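Local coordinates for glycosyl hydrolase family 2, TIM barrel domain protein (Parabacteroides merdae ATCC 43184, PDB 6DXU) that probably hydrolyses beta-glucuronides, as a gut-bacterial glycoside hydrolase of family 2 with a TIM barrel domain, at residues Asp518-Arg523 / Arg790-Tyr795; Glu616-Pro621 / Leu783-Gly788; Asp78-Asp83 / Pro607-Lys612. One frame throughout, in Å; residues are numbered along the deposited sequence.

Interaction 1 (Asp518-Arg523 / Arg790-Tyr795); sequences DSHARR and RKVQAY. With BCN (bicine), chain L.
R523 and Q793 meet with their flat ends almost in one plane, guanidinium and amide only 18° apart, and the polar part of the contact is built around them. From R523, NH2 makes two nearly straight bonds: one to OE1 of Q793 at 2.9 Å, along a lone pair, and one to the backbone O of A794, also at 2.9 Å. With CG anti to the backbone N (chi1 179°) and the chain bent at chi3, the guanidinium is brought edge-on to these two oxygens. A water joins A794 O to R523 NE, on the NE side by a weak bond. A third direct bond comes from H520: its NE2 donates to Q793 O at 2.9 Å, with the oxygen in the ring plane but the donor well above the carbonyl plane. The other ring nitrogen, ND1, is held by Q611.

The bound bicine lies on the same polar edge. R523 NH1 reaches its O4 at 2.9 Å and also bonds to D562 O, while Q793 NE2 makes weak bonds to O21 and O6.

Packing and ring contacts fill in behind. H520 sets CD2 over one face of the R523 guanidinium. The Y795 ring turns an edge toward the H520 face in an offset edge-to-face pair, planes at 71°, and its OH bonds to L800 N. Two touches are apolar: H520 CE1 against V792 CG2 at 3.7 Å, and CB of R522 on CD2 of Y795 at 3.6 Å, these last two side chains pointing the same way. R522 is inside the type II turn from H520 to R523.

The barrel loop thus shares one wall of the bicine pocket with strand 791-793 of the C-terminal domain 5 and the residues just after it. Two acceptors on one guanidinium nitrogen, plus the coplanar amide, should hold the arginine's rotation and leave NH1 aimed at the ligand.

Interaction 2 (Glu616-Pro621 / Leu783-Gly788); sequences ERDFTP and LGTSTG
D618 lays its carboxylate against T785 while its OD1 is gripped twice from the same face: by OG1 of T620 at 2.7 Å and by N of T620 at 3.0 Å, the latter closing an Asx turn. With D618 CG between its backbone N and carbonyl carbon (chi1 67°), the carboxylate turns back toward T620 of its own turn, and T785 CG2 packs on CG at 3.8 Å, the side chains crossing at about a right angle.

R617 runs out extended beside the backbone of 783-788. Its NH1 donates to L783 O at 2.9 Å, the oxygen close to the guanidinium plane but the donor 70° above the carbonyl plane, and NE forms a salt bridge with D335. CB of R617 rests on G784 O at 3.7 Å. Cut back to an alanine, this position would probably leave D335 without its salt-bridge mate and L783 O without its donor, with a gap where CG, CD and the guanidinium ran.

Waters fill the seam. One links R617 N to G784 O; another donates to E616 OE1 at 2.7 Å and accepts from S786 N. S786 OG bonds to A521 O.

The loop between strand 609-610 and helix 623-632 here meets, through type I turns, a loop of the C-terminal domain 5, between strands 778-780 and 791-793. R617 alone bonds directly across, E616 reaches over through waters, and D618 spends OD1 within its own turn.

Interaction 3 (Asp78-Asp83 / Pro607-Lys612); sequences DAVDPD and PYVNQK. With NA (sodium ion), chain N.
A sodium site in the loop between strands 66-68 and 90-97 belongs to this contact, and Y608 covers it. The ion takes backbone oxygens from D78 at 2.7 Å and D81 at 2.8 Å, with V84 O and a water completing the ligands found. The Y608 ring lays one face over the metal, which sits 3.3 Å above the ring plane and offset toward the CD2-CE2 rim. That ring gets there because CG is anti to the carbonyl carbon (chi1 -65°) on a residue whose own backbone is in the left-handed region. CB of Y608 then touches A79 O at 3.3 Å, and P82 O comes in at the ring's edge. The phenol end is tied back to the same loop through a water that lies 2.6 Å from Y608 OH and donates to P82 O at 2.8 Å. I64 of the second subunit also packs on this tyrosine.

Apolar patches lie alongside. V80 CG1 meets V609 CG2 at 3.7 Å, the branches slanting across each other, and the rings of P82 and P607 touch CB to CB at 4.0 Å. Between these patches two neighbouring backbone carbonyl oxygens, V80 O and P607 O, share one donor water, and are satisfied without a direct bond.

D81 OD1 accepts from D83 N, an Asx turn at D81-D83, and R790 forms a salt bridge to the same oxygen. Backbone carbonyls turned inward on one ion, with an aromatic ring over it, make this a loop-borne sodium site, here where the sugar-binding domain meets the segment carrying strand 609-610.

All three contacts are mostly buried, and their centres lie 10 to 12 Å apart. Interaction 1 is the most directional, with R523 and Q793 reaching bicine; interaction 2 relies on waters and turn backbones; interaction 3 is built on a metal, an aromatic face and small apolar patches. Both interactions 1 and 2 hold the C-terminal domain, through 790-795 and 783-788, and Y795 packs on S786 and T787 between them. Interaction 3 brings in the N-terminal sugar-binding domain: D83 of that domain pairs with R790, while K612 of the contact's other segment pairs with D518, and V80 and V609 pack on G784 of interaction 2. Only interaction 3 is touched by another subunit.

Interaction 1 (Asp518-Arg523 / Arg790-Tyr795)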
loop_
_atom_site.group_PDB
_atom_site.type_symbol
_atom_site.label_atom_id
_atom_site.label_comp_id
_atom_site.label_asym_id
_atom_site.label_seq_id
_atom_site.Cartn_x
_atom_site.Cartn_y
_atom_site.Cartn_z
ATOM N N ASP D 518 15.078 -14.455 -45.536
ATOM C CA ASP D 518 15.067 -13.013 -45.788
ATOM C C ASP D 518 15.413 -12.710 -47.235
ATOM O O ASP D 518 16.313 -13.330 -47.813
ATOM C CB ASP D 518 16.076 -12.280 -44.920
ATOM C CG ASP D 518 15.662 -12.206 -43.476
ATOM O OD1 ASP D 518 15.906 -13.198 -42.766
ATOM O OD2 ASP D 518 15.109 -11.161 -43.061
ATOM N N SER D 519 14.737 -11.711 -47.802
ATOM C CA SER D 519 15.141 -11.171 -49.095
ATOM C C SER D 519 15.027 -9.655 -49.070
ATOM O O SER D 519 13.972 -9.102 -48.739
ATOM C CB SER D 519 14.327 -11.777 -50.247
ATOM O OG SER D 519 12.943 -11.466 -50.201
ATOM N N HIS D 520 16.143 -9.002 -49.362
ATOM C CA HIS D 520 16.220 -7.559 -49.562
ATOM C C HIS D 520 15.539 -7.243 -50.880
ATOM O O HIS D 520 16.081 -7.554 -51.947
ATOM C CB HIS D 520 17.696 -7.164 -49.558
ATOM C CG HIS D 520 17.963 -5.688 -49.474
ATOM N ND1 HIS D 520 17.231 -4.830 -48.682
ATOM C CD2 HIS D 520 18.939 -4.934 -50.040
ATOM C CE1 HIS D 520 17.724 -3.608 -48.786
ATOM N NE2 HIS D 520 18.754 -3.642 -49.616
ATOM N N ALA D 521 14.326 -6.689 -50.810
ATOM C CA ALA D 521 13.508 -6.520 -52.004
ATOM C C ALA D 521 14.265 -5.722 -53.053
ATOM O O ALA D 521 14.861 -4.688 -52.743
ATOM C CB ALA D 521 12.192 -5.816 -51.676
ATOM N N ARG D 522 14.246 -6.220 -54.289
ATOM C CA ARG D 522 14.883 -5.673 -55.485
ATOM C C ARG D 522 16.328 -6.134 -55.591
ATOM O O ARG D 522 17.009 -5.743 -56.548
ATOM C CB ARG D 522 14.830 -4.135 -55.569
ATOM C CG ARG D 522 13.407 -3.588 -55.539
ATOM C CD ARG D 522 13.334 -2.058 -55.484
ATOM N NE ARG D 522 11.939 -1.641 -55.632
ATOM C CZ ARG D 522 11.332 -1.489 -56.814
ATOM N NH1 ARG D 522 11.993 -1.695 -57.949
ATOM N NH2 ARG D 522 10.056 -1.134 -56.865
ATOM N N ARG D 523 16.828 -6.948 -54.664
ATOM C CA ARG D 523 18.157 -7.524 -54.829
ATOM C C ARG D 523 18.050 -8.894 -55.478
ATOM O O ARG D 523 17.271 -9.742 -55.029
ATOM C CB ARG D 523 18.889 -7.641 -53.499
ATOM C CG ARG D 523 20.273 -8.264 -53.623
ATOM C CD ARG D 523 20.921 -8.448 -52.253
ATOM N NE ARG D 523 21.411 -7.188 -51.690
ATOM C CZ ARG D 523 21.756 -7.022 -50.417
ATOM N NH1 ARG D 523 21.653 -8.034 -49.557
ATOM N NH2 ARG D 523 22.198 -5.838 -49.992
ATOM N N ARG D 790 16.751 5.878 -45.447
ATOM C CA ARG D 790 17.841 6.837 -45.619
ATOM C C ARG D 790 19.201 6.214 -45.390
ATOM O O ARG D 790 20.208 6.827 -45.742
ATOM C CB ARG D 790 17.667 8.048 -44.693
ATOM C CG ARG D 790 17.807 7.766 -43.204
ATOM C CD ARG D 790 17.541 9.034 -42.408
ATOM N NE ARG D 790 17.647 8.802 -40.968
ATOM C CZ ARG D 790 18.793 8.776 -40.298
ATOM N NH1 ARG D 790 19.938 8.993 -40.941
ATOM N NH2 ARG D 790 18.800 8.545 -38.985
ATOM N N LYS D 791 19.252 5.028 -44.785
ATOM C CA LYS D 791 20.444 4.185 -44.765
ATOM C C LYS D 791 20.012 2.800 -45.218
ATOM O O LYS D 791 19.083 2.226 -44.643
ATOM C CB LYS D 791 21.076 4.133 -43.372
ATOM C CG LYS D 791 21.701 5.462 -42.943
ATOM C CD LYS D 791 22.456 5.350 -41.613
ATOM C CE LYS D 791 23.056 6.705 -41.237
ATOM N NZ LYS D 791 23.776 6.661 -39.952
ATOM N N VAL D 792 20.636 2.285 -46.273
ATOM C CA VAL D 792 20.151 1.052 -46.901
ATOM C C VAL D 792 21.305 0.415 -47.662
ATOM O O VAL D 792 22.117 1.113 -48.274
ATOM C CB VAL D 792 18.941 1.337 -47.820
ATOM C CG1 VAL D 792 19.365 2.160 -49.067
ATOM C CG2 VAL D 792 18.245 0.031 -48.238
ATOM N N GLN D 793 21.382 -0.912 -47.614
ATOM C CA GLN D 793 22.350 -1.624 -48.440
ATOM C C GLN D 793 21.910 -1.561 -49.893
ATOM O O GLN D 793 20.715 -1.594 -50.194
ATOM C CB GLN D 793 22.481 -3.088 -48.002
ATOM C CG GLN D 793 23.312 -3.323 -46.752
ATOM C CD GLN D 793 23.444 -4.805 -46.437
ATOM O OE1 GLN D 793 23.248 -5.641 -47.314
ATOM N NE2 GLN D 793 23.747 -5.140 -45.176
ATOM N N ALA D 794 22.879 -1.433 -50.798
ATOM C CA ALA D 794 22.551 -1.397 -52.215
ATOM C C ALA D 794 21.931 -2.722 -52.654
ATOM O O ALA D 794 22.214 -3.783 -52.091
ATOM C CB ALA D 794 23.806 -1.110 -53.047
ATOM N N TYR D 795 21.071 -2.651 -53.657
ATOM C CA TYR D 795 20.564 -3.840 -54.334
ATOM C C TYR D 795 21.127 -3.829 -55.751
ATOM O O TYR D 795 20.743 -2.990 -56.570
ATOM C CB TYR D 795 19.039 -3.907 -54.319
ATOM C CG TYR D 795 18.316 -2.578 -54.319
ATOM C CD1 TYR D 795 18.108 -1.852 -53.129
ATOM C CD2 TYR D 795 17.811 -2.067 -55.490
ATOM C CE1 TYR D 795 17.419 -0.629 -53.153
ATOM C CE2 TYR D 795 17.141 -0.879 -55.520
ATOM C CZ TYR D 795 16.948 -0.160 -54.358
ATOM O OH TYR D 795 16.270 1.035 -54.395
HETATM N N1 BCN L . 23.755 -9.432 -44.515
HETATM C C1 BCN L . 25.179 -9.667 -44.366
HETATM C C2 BCN L . 25.939 -8.441 -44.868
HETATM O O21 BCN L . 25.327 -7.563 -45.529
HETATM O O22 BCN L . 27.169 -8.313 -44.624
HETATM C C3 BCN L . 23.261 -10.299 -45.580
HETATM C C4 BCN L . 23.606 -9.737 -46.962
HETATM O O4 BCN L . 23.152 -8.414 -47.068
HETATM C C5 BCN L . 23.087 -9.821 -43.273
HETATM C C6 BCN L . 22.835 -8.597 -42.393
HETATM O O6 BCN L . 22.865 -7.448 -43.198
HETATM O O HOH W 1 23.136 -6.199 -53.827
#

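Interaction 2 (Glu616-Pro621 / Leu783-Gly788)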
loop_
_atom_site.group_PDB
_atom_site.type_symbol
_atom_site.label_atom_id
_atom_site.label_comp_id
_atom_site.label_asym_id
_atom_site.label_seq_id
_atom_site.Cartn_x
_atom_site.Cartn_y
_atom_site.Cartn_z
ATOM N N GLU D 616 6.609 -6.331 -49.359
ATOM C CA GLU D 616 7.334 -5.281 -48.653
ATOM C C GLU D 616 6.414 -4.583 -47.651
ATOM O O GLU D 616 5.184 -4.671 -47.725
ATOM C CB GLU D 616 7.896 -4.242 -49.637
ATOM C CG GLU D 616 8.861 -4.814 -50.712
ATOM C CD GLU D 616 9.425 -3.711 -51.607
ATOM O OE1 GLU D 616 10.025 -2.763 -51.059
ATOM O OE2 GLU D 616 9.247 -3.776 -52.844
ATOM N N ARG D 617 7.033 -3.843 -46.731
ATOM C CA ARG D 617 6.312 -3.238 -45.618
ATOM C C ARG D 617 5.313 -2.181 -46.074
ATOM O O ARG D 617 4.463 -1.765 -45.275
ATOM C CB ARG D 617 7.332 -2.661 -44.614
ATOM C CG ARG D 617 6.783 -2.349 -43.233
ATOM C CD ARG D 617 7.922 -2.019 -42.256
ATOM N NE ARG D 617 7.451 -1.610 -40.932
ATOM C CZ ARG D 617 7.532 -0.364 -40.467
ATOM N NH1 ARG D 617 8.067 0.606 -41.219
ATOM N NH2 ARG D 617 7.081 -0.085 -39.247
ATOM N N ASP D 618 5.369 -1.763 -47.346
ATOM C CA ASP D 618 4.427 -0.805 -47.905
ATOM C C ASP D 618 3.407 -1.449 -48.850
ATOM O O ASP D 618 2.731 -0.731 -49.598
ATOM C CB ASP D 618 5.192 0.305 -48.631
ATOM C CG ASP D 618 5.918 -0.195 -49.878
ATOM O OD1 ASP D 618 5.883 -1.416 -50.177
ATOM O OD2 ASP D 618 6.551 0.641 -50.549
ATOM N N PHE D 619 3.292 -2.776 -48.842
ATOM C CA PHE D 619 2.387 -3.609 -49.662
ATOM C C PHE D 619 2.961 -3.950 -51.041
ATOM O O PHE D 619 2.271 -4.635 -51.813
ATOM C CB PHE D 619 0.984 -3.000 -49.868
ATOM C CG PHE D 619 0.140 -2.971 -48.626
ATOM C CD1 PHE D 619 0.189 -4.022 -47.720
ATOM C CD2 PHE D 619 -0.713 -1.904 -48.373
ATOM C CE1 PHE D 619 -0.597 -4.012 -46.565
ATOM C CE2 PHE D 619 -1.510 -1.882 -47.225
ATOM C CZ PHE D 619 -1.456 -2.939 -46.323
ATOM N N THR D 620 4.158 -3.503 -51.390
ATOM C CA THR D 620 4.691 -3.859 -52.707
ATOM C C THR D 620 5.017 -5.344 -52.728
ATOM O O THR D 620 5.842 -5.795 -51.925
ATOM C CB THR D 620 5.940 -3.056 -53.048
ATOM O OG1 THR D 620 5.672 -1.661 -52.873
ATOM C CG2 THR D 620 6.347 -3.324 -54.517
ATOM N N PRO D 621 4.419 -6.132 -53.615
ATOM C CA PRO D 621 4.745 -7.561 -53.655
ATOM C C PRO D 621 6.195 -7.775 -54.059
ATOM O O PRO D 621 6.724 -7.080 -54.931
ATOM C CB PRO D 621 3.786 -8.115 -54.718
ATOM C CG PRO D 621 2.790 -7.029 -54.982
ATOM C CD PRO D 621 3.440 -5.749 -54.648
ATOM N N LEU D 783 10.527 4.256 -43.881
ATOM C CA LEU D 783 9.384 3.412 -44.204
ATOM C C LEU D 783 9.657 1.938 -43.943
ATOM O O LEU D 783 8.719 1.133 -43.965
ATOM C CB LEU D 783 8.977 3.596 -45.671
ATOM C CG LEU D 783 8.591 5.013 -46.099
ATOM C CD1 LEU D 783 8.070 5.003 -47.527
ATOM C CD2 LEU D 783 7.575 5.629 -45.124
ATOM N N GLY D 784 10.908 1.559 -43.702
ATOM C CA GLY D 784 11.220 0.150 -43.538
ATOM C C GLY D 784 11.175 -0.641 -44.828
ATOM O O GLY D 784 10.895 -1.846 -44.801
ATOM N N THR D 785 11.419 0.012 -45.962
ATOM C CA THR D 785 11.463 -0.632 -47.267
ATOM C C THR D 785 12.790 -0.302 -47.938
ATOM O O THR D 785 13.445 0.684 -47.603
ATOM C CB THR D 785 10.338 -0.163 -48.184
ATOM O OG1 THR D 785 10.498 1.246 -48.421
ATOM C CG2 THR D 785 8.938 -0.458 -47.569
ATOM N N SER D 786 13.180 -1.133 -48.903
ATOM C CA SER D 786 14.461 -0.903 -49.564
ATOM C C SER D 786 14.466 0.361 -50.425
ATOM O O SER D 786 15.553 0.807 -50.815
ATOM C CB SER D 786 14.856 -2.116 -50.408
ATOM O OG SER D 786 13.895 -2.364 -51.409
ATOM N N THR D 787 13.304 0.939 -50.741
ATOM C CA THR D 787 13.252 2.215 -51.452
ATOM C C THR D 787 12.717 3.347 -50.578
ATOM O O THR D 787 12.402 4.427 -51.095
ATOM C CB THR D 787 12.414 2.104 -52.732
ATOM O OG1 THR D 787 11.088 1.670 -52.409
ATOM C CG2 THR D 787 13.055 1.108 -53.709
ATOM N N GLY D 788 12.603 3.127 -49.273
ATOM C CA GLY D 788 12.149 4.146 -48.356
ATOM C C GLY D 788 13.031 4.220 -47.125
ATOM O O GLY D 788 12.526 4.330 -46.004
HETATM O O HOH W 2 11.544 -3.472 -48.889
HETATM O O HOH W 3 11.707 -1.502 -52.299
HETATM O O HOH W 4 10.009 -3.893 -46.651
HETATM O O HOH W 5 9.350 2.416 -50.624
#

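Interaction 3 (Asp78-Asp83 / Pro607-Lys612)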
loop_
_atom_site.group_PDB
_atom_site.type_symbol
_atom_site.label_atom_id
_atom_site.label_comp_id
_atom_site.label_asym_id
_atom_site.label_seq_id
_atom_site.Cartn_x
_atom_site.Cartn_y
_atom_site.Cartn_z
ATOM N N ASP D 78 10.551 5.938 -35.329
ATOM C CA ASP D 78 11.805 5.572 -34.684
ATOM C C ASP D 78 12.033 4.061 -34.621
ATOM O O ASP D 78 13.158 3.639 -34.323
ATOM C CB ASP D 78 11.913 6.211 -33.281
ATOM C CG ASP D 78 10.977 5.590 -32.224
ATOM O OD1 ASP D 78 10.211 4.642 -32.486
ATOM O OD2 ASP D 78 11.040 6.073 -31.072
ATOM N N ALA D 79 11.024 3.234 -34.922
ATOM C CA ALA D 79 11.264 1.790 -34.948
ATOM C C ALA D 79 12.248 1.413 -36.050
ATOM O O ALA D 79 13.091 0.532 -35.861
ATOM C CB ALA D 79 9.954 1.027 -35.125
ATOM N N VAL D 80 12.167 2.073 -37.205
ATOM C CA VAL D 80 13.058 1.758 -38.320
ATOM C C VAL D 80 14.122 2.814 -38.538
ATOM O O VAL D 80 15.045 2.580 -39.337
ATOM C CB VAL D 80 12.276 1.521 -39.632
ATOM C CG1 VAL D 80 11.410 0.276 -39.517
ATOM C CG2 VAL D 80 11.423 2.737 -40.003
ATOM N N ASP D 81 14.057 3.943 -37.844
ATOM C CA ASP D 81 15.133 4.915 -37.956
ATOM C C ASP D 81 16.445 4.235 -37.609
ATOM O O ASP D 81 16.565 3.637 -36.529
ATOM C CB ASP D 81 14.923 6.122 -37.047
ATOM C CG ASP D 81 15.965 7.212 -37.305
ATOM O OD1 ASP D 81 17.112 7.061 -36.838
ATOM O OD2 ASP D 81 15.653 8.168 -38.049
ATOM N N PRO D 82 17.447 4.292 -38.488
ATOM C CA PRO D 82 18.648 3.472 -38.281
ATOM C C PRO D 82 19.545 3.935 -37.142
ATOM O O PRO D 82 20.452 3.181 -36.765
ATOM C CB PRO D 82 19.381 3.585 -39.631
ATOM C CG PRO D 82 18.965 4.947 -40.162
ATOM C CD PRO D 82 17.492 5.043 -39.759
ATOM N N ASP D 83 19.337 5.121 -36.567
ATOM C CA ASP D 83 20.311 5.689 -35.634
ATOM C C ASP D 83 19.817 5.772 -34.190
ATOM O O ASP D 83 20.521 6.325 -33.337
ATOM C CB ASP D 83 20.730 7.079 -36.112
ATOM C CG ASP D 83 21.402 7.038 -37.482
ATOM O OD1 ASP D 83 22.176 6.088 -37.730
ATOM O OD2 ASP D 83 21.145 7.941 -38.302
ATOM N N PRO D 607 17.770 -1.577 -42.145
ATOM C CA PRO D 607 17.956 -1.658 -40.689
ATOM C C PRO D 607 16.629 -1.812 -39.954
ATOM O O PRO D 607 15.633 -1.170 -40.298
ATOM C CB PRO D 607 18.635 -0.320 -40.345
ATOM C CG PRO D 607 19.395 0.047 -41.607
ATOM C CD PRO D 607 18.512 -0.450 -42.751
ATOM N N TYR D 608 16.626 -2.694 -38.947
ATOM C CA TYR D 608 15.489 -2.876 -38.032
ATOM C C TYR D 608 14.239 -3.399 -38.730
ATOM O O TYR D 608 13.110 -3.126 -38.296
ATOM C CB TYR D 608 15.166 -1.582 -37.282
ATOM C CG TYR D 608 16.270 -1.133 -36.359
ATOM C CD1 TYR D 608 16.532 -1.807 -35.176
ATOM C CD2 TYR D 608 17.046 -0.019 -36.673
ATOM C CE1 TYR D 608 17.538 -1.383 -34.310
ATOM C CE2 TYR D 608 18.055 0.415 -35.820
ATOM C CZ TYR D 608 18.295 -0.268 -34.647
ATOM O OH TYR D 608 19.286 0.174 -33.808
ATOM N N VAL D 609 14.407 -4.171 -39.799
ATOM C CA VAL D 609 13.277 -4.796 -40.481
ATOM C C VAL D 609 13.601 -6.263 -40.696
ATOM O O VAL D 609 14.688 -6.606 -41.178
ATOM C CB VAL D 609 12.941 -4.098 -41.814
ATOM C CG1 VAL D 609 11.894 -4.908 -42.607
ATOM C CG2 VAL D 609 12.397 -2.684 -41.545
ATOM N N ASN D 610 12.683 -7.127 -40.284
ATOM C CA ASN D 610 12.741 -8.540 -40.621
ATOM C C ASN D 610 12.265 -8.657 -42.063
ATOM O O ASN D 610 11.100 -8.370 -42.355
ATOM C CB ASN D 610 11.867 -9.347 -39.663
ATOM C CG ASN D 610 11.944 -10.854 -39.913
ATOM O OD1 ASN D 610 11.906 -11.312 -41.062
ATOM N ND2 ASN D 610 12.027 -11.632 -38.835
ATOM N N GLN D 611 13.160 -9.043 -42.972
ATOM C CA GLN D 611 12.867 -8.967 -44.400
ATOM C C GLN D 611 12.489 -10.318 -45.003
ATOM O O GLN D 611 12.721 -10.560 -46.193
ATOM C CB GLN D 611 14.049 -8.348 -45.149
ATOM C CG GLN D 611 14.331 -6.906 -44.702
ATOM C CD GLN D 611 15.558 -6.305 -45.370
ATOM O OE1 GLN D 611 16.642 -6.234 -44.775
ATOM N NE2 GLN D 611 15.386 -5.850 -46.608
ATOM N N LYS D 612 11.886 -11.204 -44.214
ATOM C CA LYS D 612 11.447 -12.492 -44.741
ATOM C C LYS D 612 10.115 -12.426 -45.470
ATOM O O LYS D 612 9.690 -13.434 -46.048
ATOM C CB LYS D 612 11.346 -13.501 -43.594
ATOM C CG LYS D 612 12.679 -13.869 -42.991
ATOM C CD LYS D 612 12.487 -14.866 -41.836
ATOM C CE LYS D 612 13.821 -15.298 -41.261
ATOM N NZ LYS D 612 14.588 -14.172 -40.676
HETATM NA NA NA N . 15.403 2.082 -34.561
HETATM O O HOH W 6 15.505 1.291 -41.557
HETATM O O HOH W 7 21.137 1.935 -34.318
HETATM O O HOH W 8 14.898 0.233 -32.520
#